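Local coordinates for protein precorrin-3 methylase (Rhodobacter capsulatus, PDB 3NUT) that probably transfers methyl groups from S-adenosyl-L-methionine to a precorrin intermediate on the pathway to adenosylcobalamin, and binds the spent cofactor S-adenosyl-L-homocysteine, at residues R67-L72 and F99-A104. Numbering follows the deposited sequence.
Sequences RATHAL and FEALEA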
loop_
_atom_site.group_PDB
_atom_site.type_symbol
_atom_site.label_atom_id
_atom_site.label_comp_id
_atom_site.label_asym_id
_atom_site.label_seq_id
_atom_site.Cartn_x
_atom_site.Cartn_y
_atom_site.Cartn_z
ATOM N N ARG A 67 7.615 -1.190 24.457
ATOM C CA ARG A 67 6.677 -0.099 24.411
ATOM C C ARG A 67 5.258 -0.605 24.145
ATOM O O ARG A 67 4.308 -0.036 24.646
ATOM C CB ARG A 67 7.085 0.912 23.331
ATOM C CG ARG A 67 7.225 0.262 21.970
ATOM C CD ARG A 67 8.314 0.917 21.149
ATOM N NE ARG A 67 7.762 1.849 20.167
ATOM C CZ ARG A 67 8.507 2.617 19.379
ATOM N NH1 ARG A 67 9.841 2.556 19.491
ATOM N NH2 ARG A 67 7.925 3.457 18.506
ATOM N N ALA A 68 5.119 -1.660 23.352
ATOM C CA ALA A 68 3.799 -2.204 23.040
ATOM C C ALA A 68 3.181 -2.836 24.273
ATOM O O ALA A 68 2.015 -2.624 24.544
ATOM C CB ALA A 68 3.877 -3.200 21.892
ATOM N N THR A 69 3.978 -3.589 25.029
ATOM C CA THR A 69 3.579 -4.142 26.321
ATOM C C THR A 69 3.163 -3.013 27.267
ATOM O O THR A 69 2.154 -3.100 27.989
ATOM C CB THR A 69 4.752 -4.990 26.930
ATOM O OG1 THR A 69 5.148 -6.010 25.988
ATOM C CG2 THR A 69 4.370 -5.628 28.261
ATOM N N HIS A 70 3.934 -1.932 27.251
ATOM C CA HIS A 70 3.625 -0.816 28.121
ATOM C C HIS A 70 2.321 -0.155 27.706
ATOM O O HIS A 70 1.521 0.234 28.567
ATOM C CB HIS A 70 4.757 0.194 28.100
ATOM C CG HIS A 70 4.495 1.415 28.925
ATOM N ND1 HIS A 70 4.838 2.684 28.501
ATOM C CD2 HIS A 70 3.941 1.561 30.151
ATOM C CE1 HIS A 70 4.513 3.556 29.440
ATOM N NE2 HIS A 70 3.963 2.901 30.449
ATOM N N ALA A 71 2.125 -0.029 26.396
ATOM C CA ALA A 71 0.881 0.475 25.851
ATOM C C ALA A 71 -0.309 -0.365 26.352
ATOM O O ALA A 71 -1.330 0.178 26.756
ATOM C CB ALA A 71 0.937 0.463 24.328
ATOM N N LEU A 72 -0.151 -1.696 26.325
ATOM C CA LEU A 72 -1.191 -2.601 26.804
ATOM C C LEU A 72 -1.462 -2.398 28.285
ATOM O O LEU A 72 -2.615 -2.471 28.718
ATOM C CB LEU A 72 -0.829 -4.064 26.545
ATOM C CG LEU A 72 -0.703 -4.622 25.134
ATOM C CD1 LEU A 72 -0.174 -6.034 25.272
ATOM C CD2 LEU A 72 -2.062 -4.633 24.428
ATOM N N PHE A 99 0.878 -7.019 18.301
ATOM C CA PHE A 99 0.294 -8.354 18.320
ATOM C C PHE A 99 1.304 -9.384 18.814
ATOM O O PHE A 99 0.922 -10.349 19.504
ATOM C CB PHE A 99 -0.346 -8.733 16.984
ATOM C CG PHE A 99 -1.493 -7.843 16.629
ATOM C CD1 PHE A 99 -2.627 -7.821 17.418
ATOM C CD2 PHE A 99 -1.420 -6.977 15.540
ATOM C CE1 PHE A 99 -3.681 -6.977 17.112
ATOM C CE2 PHE A 99 -2.463 -6.141 15.238
ATOM C CZ PHE A 99 -3.584 -6.120 16.011
ATOM N N GLU A 100 2.585 -9.150 18.522
ATOM C CA GLU A 100 3.643 -9.894 19.225
ATOM C C GLU A 100 3.677 -9.687 20.750
ATOM O O GLU A 100 3.792 -10.664 21.478
ATOM C CB GLU A 100 5.027 -9.658 18.631
ATOM C CG GLU A 100 5.222 -10.360 17.322
ATOM C CD GLU A 100 6.505 -9.936 16.597
ATOM O OE1 GLU A 100 6.388 -9.200 15.589
ATOM O OE2 GLU A 100 7.607 -10.361 17.038
ATOM N N ALA A 101 3.591 -8.451 21.233
ATOM C CA ALA A 101 3.545 -8.241 22.671
ATOM C C ALA A 101 2.290 -8.859 23.302
ATOM O O ALA A 101 2.356 -9.388 24.379
ATOM C CB ALA A 101 3.635 -6.767 23.008
ATOM N N LEU A 102 1.153 -8.778 22.608
ATOM C CA LEU A 102 -0.063 -9.426 23.041
ATOM C C LEU A 102 0.040 -10.966 23.146
ATOM O O LEU A 102 -0.328 -11.557 24.168
ATOM C CB LEU A 102 -1.243 -8.993 22.155
ATOM C CG LEU A 102 -2.584 -9.675 22.469
ATOM C CD1 LEU A 102 -3.161 -9.171 23.797
ATOM C CD2 LEU A 102 -3.583 -9.521 21.312
ATOM N N GLU A 103 0.544 -11.616 22.113
ATOM C CA GLU A 103 0.762 -13.049 22.166
ATOM C C GLU A 103 1.696 -13.437 23.339
ATOM O O GLU A 103 1.510 -14.489 23.960
ATOM C CB GLU A 103 1.295 -13.566 20.828
ATOM C CG GLU A 103 1.248 -15.084 20.652
ATOM C CD GLU A 103 2.504 -15.804 21.196
ATOM O OE1 GLU A 103 2.426 -17.043 21.444
ATOM O OE2 GLU A 103 3.565 -15.144 21.391
ATOM N N ALA A 104 2.673 -12.587 23.654
ATOM C CA ALA A 104 3.614 -12.914 24.732
ATOM C C ALA A 104 3.063 -12.595 26.109
ATOM O O ALA A 104 3.663 -12.980 27.126
ATOM C CB ALA A 104 4.937 -12.200 24.538
#
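Helices 65-76 and 94-104 lie beside the five-stranded parallel sheet in the N-terminal half of this tetrapyrrole methylase fold; the axes of segments 67-72 and 99-104 pass 8.6 Å apart, crossing at -68°. At this separation the small side chains of Ala68 and Ala101 let the helices pack closely. Ala101 sits at the crossing with its CB pointing at the other helix, and this CB meets Ala68 CB tip to tip at 3.7 Å, methyl against methyl. Ala101 CB also lies 3.4 Å from Thr69 OG1, a van der Waals contact. One helical turn on from Ala68, Leu72 reaches across with its CD1 branch, which rests alongside the backbone where Ala101 passes into Leu102, 4.0 Å from Leu102 N and 4.4 Å from Leu102 CB. Leu72 chi1 of -65° sets CG anti to the carbonyl carbon, and the longer leucine side chain reaches the neighbouring helix away from the Ala68-Ala101 contact. Further out, Leu72 also packs on Leu98, His108 and Thr111, while Ala71 turns to Val81 and Val83 of the sheet. Phe99 meets Trp242 and Leu102 meets Val239 of the second subunit, so helix 94-104 touches both helix 65-76 and the dimer partner. Threonine suits the crossing because its hydroxyl is satisfied within its own helix: with chi1 at -56°, OG1 sits beside the backbone N and hydrogen-bonds to Leu65 O.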